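Local coordinates for protein xylulokinase (Brucella ovis, PDB 5VM1) that probably phosphorylates D-xylulose to D-xylulose 5-phosphate at the expense of ATP, as a member of the FGGY family of carbohydrate kinases, at residues A[306-311]-A[317-322]; A[252-257]-A[287-292]; A[410-415]-A[421-426]. All blocks are in the same frame, centred on the assembly; numbering follows the deposited sequence.

Interaction 1 (A[306-311]-A[317-322]); sequences SALEWY and ATPQSL
Of segments 306-311 and 317-322, the backbones are nearest at E309 and P319, whose CA atoms are 6.3 Å apart. The contact is apolar. L308 points toward helix 319-326 and meets it with both branches. Its CD2 lies 3.7 Å from CB of P319, on the CA-CB side of the proline ring. Its CD1 reaches CD1 of L322 at 4.3 Å, one helical turn further along. CG of Y311 is anti to its backbone N (chi1 176°), which carries the ring off the helix to meet L322. There CD1 of L322 approaches CD2 of the Y311 ring at 3.7 Å, obliquely. The hydroxyl of Y311 bonds to the backbone O of R367, and the Y311 side chain also touches L370 and T371 of helix 367-390. L322 touches T371 too, so that helix closes one side of the cluster. At the outer margin only the aliphatic part of E309 takes part, with CG 4.3 Å from CG of P319. P319 opens the second helix, a place where a missing N-H costs no helical bond. T318 is its N-cap residue, and OG1 of T318 is hydrogen-bonded to OG of S321 at 2.9 Å. The contact is that of two consecutive helices joined by a short loop, here in the C-terminal FGGY domain and away from the predicted active site.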
loop_
_atom_site.group_PDB
_atom_site.type_symbol
_atom_site.label_atom_id
_atom_site.label_comp_id
_atom_site.label_asym_id
_atom_site.label_seq_id
_atom_site.Cartn_x
_atom_site.Cartn_y
_atom_site.Cartn_z
ATOM N N SER A 306 -5.722 6.475 12.641
ATOM C CA SER A 306 -6.245 5.711 13.763
ATOM C C SER A 306 -5.814 6.298 15.096
ATOM O O SER A 306 -6.487 6.077 16.108
ATOM C CB SER A 306 -5.796 4.258 13.656
ATOM O OG SER A 306 -4.424 4.136 13.961
ATOM N N ALA A 307 -4.716 7.060 15.114
ATOM C CA ALA A 307 -4.360 7.798 16.317
ATOM C C ALA A 307 -5.401 8.863 16.626
ATOM O O ALA A 307 -5.780 9.029 17.787
ATOM C CB ALA A 307 -2.980 8.427 16.173
ATOM N N LEU A 308 -5.917 9.561 15.602
ATOM C CA LEU A 308 -6.985 10.530 15.848
ATOM C C LEU A 308 -8.305 9.843 16.176
ATOM O O LEU A 308 -9.024 10.288 17.066
ATOM C CB LEU A 308 -7.160 11.459 14.656
ATOM C CG LEU A 308 -8.229 12.536 14.867
ATOM C CD1 LEU A 308 -7.894 13.480 16.028
ATOM C CD2 LEU A 308 -8.448 13.289 13.556
ATOM N N GLU A 309 -8.633 8.748 15.488
ATOM C CA GLU A 309 -9.796 7.954 15.875
ATOM C C GLU A 309 -9.689 7.531 17.332
ATOM O O GLU A 309 -10.656 7.638 18.091
ATOM C CB GLU A 309 -9.941 6.724 14.966
ATOM C CG GLU A 309 -10.938 6.861 13.835
ATOM C CD GLU A 309 -10.454 6.180 12.540
ATOM O OE1 GLU A 309 -9.958 5.025 12.618
ATOM O OE2 GLU A 309 -10.562 6.809 11.453
ATOM N N TRP A 310 -8.513 7.046 17.746
ATOM C CA TRP A 310 -8.362 6.628 19.132
ATOM C C TRP A 310 -8.702 7.768 20.089
ATOM O O TRP A 310 -9.523 7.598 21.001
ATOM C CB TRP A 310 -6.945 6.122 19.410
ATOM C CG TRP A 310 -6.770 5.901 20.908
ATOM C CD1 TRP A 310 -7.211 4.832 21.633
ATOM C CD2 TRP A 310 -6.136 6.786 21.847
ATOM N NE1 TRP A 310 -6.903 4.998 22.965
ATOM C CE2 TRP A 310 -6.244 6.183 23.127
ATOM C CE3 TRP A 310 -5.487 8.026 21.732
ATOM C CZ2 TRP A 310 -5.722 6.776 24.294
ATOM C CZ3 TRP A 310 -4.962 8.614 22.889
ATOM C CH2 TRP A 310 -5.086 7.984 24.158
ATOM N N TYR A 311 -8.122 8.958 19.862
ATOM C CA TYR A 311 -8.362 10.084 20.757
ATOM C C TYR A 311 -9.829 10.509 20.755
ATOM O O TYR A 311 -10.377 10.889 21.805
ATOM C CB TYR A 311 -7.448 11.244 20.387
ATOM C CG TYR A 311 -7.680 12.495 21.201
ATOM C CD1 TYR A 311 -7.435 12.523 22.572
ATOM C CD2 TYR A 311 -8.107 13.664 20.590
ATOM C CE1 TYR A 311 -7.651 13.689 23.307
ATOM C CE2 TYR A 311 -8.330 14.807 21.304
ATOM C CZ TYR A 311 -8.105 14.828 22.654
ATOM O OH TYR A 311 -8.341 16.005 23.331
ATOM N N ALA A 317 -15.970 12.559 20.772
ATOM C CA ALA A 317 -16.330 13.302 19.580
ATOM C C ALA A 317 -15.974 12.478 18.344
ATOM O O ALA A 317 -15.516 11.332 18.430
ATOM C CB ALA A 317 -15.635 14.664 19.577
ATOM N N THR A 318 -16.123 13.090 17.187
ATOM C CA THR A 318 -15.676 12.454 15.961
ATOM C C THR A 318 -14.493 13.220 15.417
ATOM O O THR A 318 -14.309 14.402 15.725
ATOM C CB THR A 318 -16.776 12.405 14.880
ATOM O OG1 THR A 318 -17.189 13.736 14.534
ATOM C CG2 THR A 318 -17.979 11.574 15.321
ATOM N N PRO A 319 -13.642 12.569 14.633
ATOM C CA PRO A 319 -12.520 13.298 14.032
ATOM C C PRO A 319 -12.949 14.593 13.369
ATOM O O PRO A 319 -12.305 15.632 13.565
ATOM C CB PRO A 319 -11.982 12.287 13.017
ATOM C CG PRO A 319 -12.294 10.962 13.675
ATOM C CD PRO A 319 -13.589 11.121 14.345
ATOM N N GLN A 320 -14.072 14.574 12.645
ATOM C CA GLN A 320 -14.500 15.767 11.925
ATOM C C GLN A 320 -14.876 16.887 12.893
ATOM O O GLN A 320 -14.637 18.063 12.595
ATOM C CB GLN A 320 -15.624 15.420 10.957
ATOM C CG GLN A 320 -15.192 14.416 9.875
ATOM C CD GLN A 320 -15.056 12.966 10.395
ATOM O OE1 GLN A 320 -15.801 12.538 11.276
ATOM N NE2 GLN A 320 -14.098 12.221 9.853
ATOM N N SER A 321 -15.455 16.551 14.057
ATOM C CA SER A 321 -15.743 17.583 15.056
ATOM C C SER A 321 -14.464 18.081 15.712
ATOM O O SER A 321 -14.303 19.286 15.927
ATOM C CB SER A 321 -16.706 17.072 16.134
ATOM O OG SER A 321 -17.779 16.329 15.584
ATOM N N LEU A 322 -13.540 17.176 16.039
ATOM C CA LEU A 322 -12.268 17.623 16.595
ATOM C C LEU A 322 -11.526 18.507 15.592
ATOM O O LEU A 322 -11.069 19.599 15.947
ATOM C CB LEU A 322 -11.428 16.404 17.005
ATOM C CG LEU A 322 -12.036 15.594 18.163
ATOM C CD1 LEU A 322 -11.168 14.411 18.580
ATOM C CD2 LEU A 322 -12.341 16.486 19.371
#

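Interaction 2 (A[252-257]-A[287-292]); sequences GTVKPG and FCHALP
NE2 of H289 donates a hydrogen bond to the backbone O of T253 at 3.0 Å. The bond is nearly straight, with an N-H...O angle of 170°. The acceptor sits at the edge of the imidazole, almost in the ring plane. The donor is tilted 19° out of the plane of the T253 carbonyl group. The other ring nitrogen is held from its own segment: N of A290 donates to ND1 of H289 at 2.7 Å. With one bond on each nitrogen, the rotation of the ring is fixed. T253 is the centre of an inverse gamma turn, and the bond from N of V254 back to O of G252 is weak. This turn leads from helix 243-251 toward strand 259-263, while H289 follows edge strand 285-288 of the same seven-stranded sheet, consistent with the C-terminal half of an actin-like ATPase fold. H289 also packs on A245, A248 and C249 of helix 243-251, which begins with the predicted proton acceptor D243. The side chains of H289 and D243 are about 11 Å apart. F270 meets the H289 ring edge-to-face. V254 and L291 add an apolar contact beside the bond. CG1 of V254 lies anti to the carbonyl carbon (chi1 -62°) and comes obliquely to NE2 of H289, at 3.5 Å. CB of V254 lies 3.8 Å from CD1 of L291. F451 touches both V254 and L291.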
loop_
_atom_site.group_PDB
_atom_site.type_symbol
_atom_site.label_atom_id
_atom_site.label_comp_id
_atom_site.label_asym_id
_atom_site.label_seq_id
_atom_site.Cartn_x
_atom_site.Cartn_y
_atom_site.Cartn_z
ATOM N N GLY A 252 0.522 9.386 -10.350
ATOM C CA GLY A 252 1.667 9.958 -11.033
ATOM C C GLY A 252 2.958 9.907 -10.245
ATOM O O GLY A 252 3.924 10.587 -10.620
ATOM N N THR A 253 3.016 9.124 -9.171
ATOM C CA THR A 253 4.220 9.050 -8.352
ATOM C C THR A 253 5.132 7.929 -8.864
ATOM O O THR A 253 5.212 6.840 -8.307
ATOM C CB THR A 253 3.843 8.840 -6.897
ATOM O OG1 THR A 253 2.784 9.733 -6.569
ATOM C CG2 THR A 253 5.024 9.130 -6.025
ATOM N N VAL A 254 5.807 8.211 -9.975
ATOM C CA VAL A 254 6.652 7.214 -10.620
ATOM C C VAL A 254 8.050 7.756 -10.936
ATOM O O VAL A 254 8.967 6.982 -11.239
ATOM C CB VAL A 254 5.962 6.680 -11.886
ATOM C CG1 VAL A 254 4.667 6.008 -11.531
ATOM C CG2 VAL A 254 5.698 7.811 -12.839
ATOM N N LYS A 255 8.246 9.149 -10.867
ATOM C CA LYS A 255 9.605 9.637 -11.144
ATOM C C LYS A 255 10.399 9.811 -9.858
ATOM O O LYS A 255 9.816 10.040 -8.793
ATOM C CB LYS A 255 9.573 10.978 -11.878
ATOM C CG LYS A 255 9.094 10.909 -13.328
ATOM C CD LYS A 255 9.422 12.180 -14.101
ATOM C CE LYS A 255 8.518 13.355 -13.744
ATOM N NZ LYS A 255 8.668 14.458 -14.774
ATOM N N PRO A 256 11.725 9.672 -9.924
ATOM C CA PRO A 256 12.538 9.763 -8.704
ATOM C C PRO A 256 12.340 11.066 -7.943
ATOM O O PRO A 256 12.355 12.166 -8.513
ATOM C CB PRO A 256 13.973 9.620 -9.220
ATOM C CG PRO A 256 13.851 8.847 -10.462
ATOM C CD PRO A 256 12.468 9.048 -11.026
ATOM N N GLY A 257 12.192 10.923 -6.628
ATOM C CA GLY A 257 11.990 12.042 -5.740
ATOM C C GLY A 257 10.560 12.496 -5.601
ATOM O O GLY A 257 10.286 13.375 -4.767
ATOM N N PHE A 287 10.748 -1.689 -2.539
ATOM C CA PHE A 287 10.119 -2.642 -3.429
ATOM C C PHE A 287 10.295 -2.165 -4.857
ATOM O O PHE A 287 10.483 -0.966 -5.113
ATOM C CB PHE A 287 8.612 -2.779 -3.161
ATOM C CG PHE A 287 8.252 -3.314 -1.811
ATOM C CD1 PHE A 287 8.889 -4.420 -1.286
ATOM C CD2 PHE A 287 7.222 -2.732 -1.080
ATOM C CE1 PHE A 287 8.515 -4.933 -0.036
ATOM C CE2 PHE A 287 6.846 -3.236 0.166
ATOM C CZ PHE A 287 7.498 -4.340 0.687
ATOM N N CYS A 288 10.154 -3.110 -5.790
ATOM C CA CYS A 288 10.037 -2.744 -7.197
ATOM C C CYS A 288 8.766 -1.936 -7.420
ATOM O O CYS A 288 7.749 -2.131 -6.746
ATOM C CB CYS A 288 9.990 -3.990 -8.087
ATOM S SG CYS A 288 11.370 -5.148 -7.885
ATOM N N HIS A 289 8.829 -1.016 -8.373
ATOM C CA HIS A 289 7.641 -0.302 -8.811
ATOM C C HIS A 289 6.940 -1.104 -9.903
ATOM O O HIS A 289 7.373 -2.188 -10.281
ATOM C CB HIS A 289 8.010 1.089 -9.314
ATOM C CG HIS A 289 6.929 2.108 -9.128
ATOM N ND1 HIS A 289 5.590 1.801 -9.234
ATOM C CD2 HIS A 289 6.991 3.441 -8.893
ATOM C CE1 HIS A 289 4.874 2.898 -9.069
ATOM N NE2 HIS A 289 5.700 3.907 -8.873
ATOM N N ALA A 290 5.815 -0.598 -10.392
ATOM C CA ALA A 290 5.134 -1.274 -11.485
ATOM C C ALA A 290 5.786 -0.992 -12.818
ATOM O O ALA A 290 5.390 -1.591 -13.817
ATOM C CB ALA A 290 3.667 -0.871 -11.561
ATOM N N LEU A 291 6.742 -0.067 -12.867
ATOM C CA LEU A 291 7.309 0.263 -14.156
ATOM C C LEU A 291 8.694 -0.340 -14.274
ATOM O O LEU A 291 9.388 -0.534 -13.276
ATOM C CB LEU A 291 7.373 1.779 -14.366
ATOM C CG LEU A 291 6.054 2.505 -14.059
ATOM C CD1 LEU A 291 6.081 3.935 -14.532
ATOM C CD2 LEU A 291 4.873 1.773 -14.651
ATOM N N PRO A 292 9.126 -0.663 -15.477
ATOM C CA PRO A 292 10.430 -1.313 -15.615
ATOM C C PRO A 292 11.540 -0.383 -15.142
ATOM O O PRO A 292 11.389 0.839 -15.133
ATOM C CB PRO A 292 10.519 -1.624 -17.114
ATOM C CG PRO A 292 9.488 -0.792 -17.734
ATOM C CD PRO A 292 8.407 -0.549 -16.755
#

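Interaction 3 (A[410-415]-A[421-426]); sequences YWLKAI and VPIALP
I423 reaches from its strand up to helix 409-419, where it meets L412 and I415. Its CB is the fork. From there CG2 faces the L412 side chain, with CD2 of L412 at a loose 4.4 Å. CG1 of I423, anti to the carbonyl carbon (chi1 -53°), heads for the helix backbone, 4.3 Å from O of L412. The chain then runs on extended (chi2 -166°), which sets CD1 against the helix. CD1 of I423 lies 3.6 Å from O of L412 and 3.7 Å from CG2 of I415. It also comes within 3.8 Å of CB of I415. The methyl thus touches both the helix backbone and the I415 side chain. The I415 and I423 side chains cross at about a right angle. Helix 409-419 is the connection of a beta-alpha-beta unit. It follows strand 399-402 and returns the chain to the parallel neighbour 423-426. The segments of helix and strand run near antiparallel, at 151°, with axes 9.7 Å apart. I423 and L425 point toward the helix, and A424 between them points away. Within the two segments, L425 meets L412: its CD2 lies 3.8 Å from CD1 of L412, and these side chains are also turned at about a right angle. The L412 side chain touches A401 of strand 399-402 and I463 of strand 459-463. I423 rests on A401 as well. From helix 367-390, I382 packs on I415.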
loop_
_atom_site.group_PDB
_atom_site.type_symbol
_atom_site.label_atom_id
_atom_site.label_comp_id
_atom_site.label_asym_id
_atom_site.label_seq_id
_atom_site.Cartn_x
_atom_site.Cartn_y
_atom_site.Cartn_z
ATOM N N TYR A 410 -6.009 21.572 8.736
ATOM C CA TYR A 410 -5.013 21.728 9.790
ATOM C C TYR A 410 -3.902 20.708 9.621
ATOM O O TYR A 410 -2.718 21.052 9.697
ATOM C CB TYR A 410 -5.649 21.597 11.177
ATOM C CG TYR A 410 -4.790 22.198 12.266
ATOM C CD1 TYR A 410 -3.661 21.537 12.730
ATOM C CD2 TYR A 410 -5.098 23.451 12.806
ATOM C CE1 TYR A 410 -2.866 22.094 13.705
ATOM C CE2 TYR A 410 -4.309 24.019 13.789
ATOM C CZ TYR A 410 -3.187 23.335 14.233
ATOM O OH TYR A 410 -2.380 23.891 15.203
ATOM N N TRP A 411 -4.271 19.445 9.377
ATOM C CA TRP A 411 -3.267 18.384 9.287
ATOM C C TRP A 411 -2.295 18.641 8.157
ATOM O O TRP A 411 -1.101 18.357 8.292
ATOM C CB TRP A 411 -3.915 17.015 9.091
ATOM C CG TRP A 411 -3.237 15.943 9.883
ATOM C CD1 TRP A 411 -2.002 16.006 10.474
ATOM C CD2 TRP A 411 -3.796 14.677 10.252
ATOM N NE1 TRP A 411 -1.751 14.839 11.167
ATOM C CE2 TRP A 411 -2.839 14.011 11.048
ATOM C CE3 TRP A 411 -5.010 14.034 9.975
ATOM C CZ2 TRP A 411 -3.063 12.740 11.567
ATOM C CZ3 TRP A 411 -5.220 12.772 10.488
ATOM C CH2 TRP A 411 -4.258 12.139 11.271
ATOM N N LEU A 412 -2.795 19.149 7.023
ATOM C CA LEU A 412 -1.936 19.403 5.867
ATOM C C LEU A 412 -0.972 20.547 6.131
ATOM O O LEU A 412 0.205 20.466 5.753
ATOM C CB LEU A 412 -2.780 19.698 4.627
ATOM C CG LEU A 412 -3.662 18.547 4.174
ATOM C CD1 LEU A 412 -4.444 18.970 2.959
ATOM C CD2 LEU A 412 -2.800 17.332 3.874
ATOM N N LYS A 413 -1.455 21.625 6.760
ATOM C CA LYS A 413 -0.568 22.732 7.109
ATOM C C LYS A 413 0.462 22.290 8.141
ATOM O O LYS A 413 1.625 22.697 8.082
ATOM C CB LYS A 413 -1.380 23.910 7.644
ATOM C CG LYS A 413 -2.329 24.507 6.635
ATOM C CD LYS A 413 -2.731 25.909 7.007
ATOM C CE LYS A 413 -3.892 26.383 6.172
ATOM N NZ LYS A 413 -4.435 27.651 6.682
ATOM N N ALA A 414 0.060 21.425 9.070
ATOM C CA ALA A 414 1.008 20.906 10.045
ATOM C C ALA A 414 2.088 20.057 9.380
ATOM O O ALA A 414 3.274 20.200 9.700
ATOM C CB ALA A 414 0.273 20.104 11.115
ATOM N N ILE A 415 1.708 19.174 8.450
ATOM C CA ILE A 415 2.694 18.307 7.796
ATOM C C ILE A 415 3.643 19.124 6.910
ATOM O O ILE A 415 4.857 18.886 6.893
ATOM C CB ILE A 415 1.975 17.193 7.009
ATOM C CG1 ILE A 415 1.132 16.349 7.972
ATOM C CG2 ILE A 415 2.968 16.314 6.291
ATOM C CD1 ILE A 415 0.125 15.414 7.306
ATOM N N VAL A 421 8.112 21.272 3.128
ATOM C CA VAL A 421 7.810 21.051 1.708
ATOM C C VAL A 421 6.352 21.432 1.465
ATOM O O VAL A 421 5.507 21.262 2.357
ATOM C CB VAL A 421 8.079 19.602 1.247
ATOM C CG1 VAL A 421 9.417 19.090 1.739
ATOM C CG2 VAL A 421 6.973 18.675 1.674
ATOM N N PRO A 422 6.032 22.034 0.322
ATOM C CA PRO A 422 4.620 22.209 -0.068
ATOM C C PRO A 422 3.918 20.876 -0.287
ATOM O O PRO A 422 4.526 19.907 -0.734
ATOM C CB PRO A 422 4.710 23.000 -1.380
ATOM C CG PRO A 422 6.077 22.692 -1.897
ATOM C CD PRO A 422 6.958 22.581 -0.679
ATOM N N ILE A 423 2.617 20.842 -0.007
ATOM C CA ILE A 423 1.795 19.638 -0.186
ATOM C C ILE A 423 0.697 19.939 -1.198
ATOM O O ILE A 423 -0.141 20.824 -0.966
ATOM C CB ILE A 423 1.153 19.157 1.128
ATOM C CG1 ILE A 423 2.186 18.976 2.233
ATOM C CG2 ILE A 423 0.389 17.872 0.883
ATOM C CD1 ILE A 423 1.620 18.204 3.402
ATOM N N ALA A 424 0.636 19.136 -2.260
ATOM C CA ALA A 424 -0.369 19.287 -3.306
ATOM C C ALA A 424 -1.590 18.434 -2.987
ATOM O O ALA A 424 -1.478 17.231 -2.744
ATOM C CB ALA A 424 0.199 18.886 -4.666
ATOM N N LEU A 425 -2.749 19.067 -2.991
ATOM C CA LEU A 425 -4.010 18.401 -2.747
ATOM C C LEU A 425 -4.730 18.210 -4.081
ATOM O O LEU A 425 -4.967 19.200 -4.799
ATOM C CB LEU A 425 -4.840 19.240 -1.782
ATOM C CG LEU A 425 -6.058 18.593 -1.161
ATOM C CD1 LEU A 425 -5.668 17.254 -0.554
ATOM C CD2 LEU A 425 -6.570 19.540 -0.111
ATOM N N PRO A 426 -5.027 16.983 -4.493
ATOM C CA PRO A 426 -5.577 16.764 -5.833
ATOM C C PRO A 426 -6.998 17.273 -6.006
ATOM O O PRO A 426 -7.755 17.467 -5.050
ATOM C CB PRO A 426 -5.536 15.240 -5.988
ATOM C CG PRO A 426 -4.546 14.794 -5.028
ATOM C CD PRO A 426 -4.584 15.733 -3.875
#

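The three contacts follow one another along the chain, and none nests in or crosses another. Interaction 2 comes first. It closes a loop of 29 residues that holds strands 259-263 and 267-273 and ties the exit of helix 243-251 to the end of edge strand 285-288. Interaction 1 closes a much shorter turn between helices 305-315 and 319-326. Its centre is about 33 Å from that of interaction 2, on the opposite side of the chain's centre. Interaction 3 closes the equally short step from helix 409-419 into strand 423-426. Interactions 2 and 3 reach the same seven-stranded sheet. Helix 367-390 touches both interaction 1 and interaction 3.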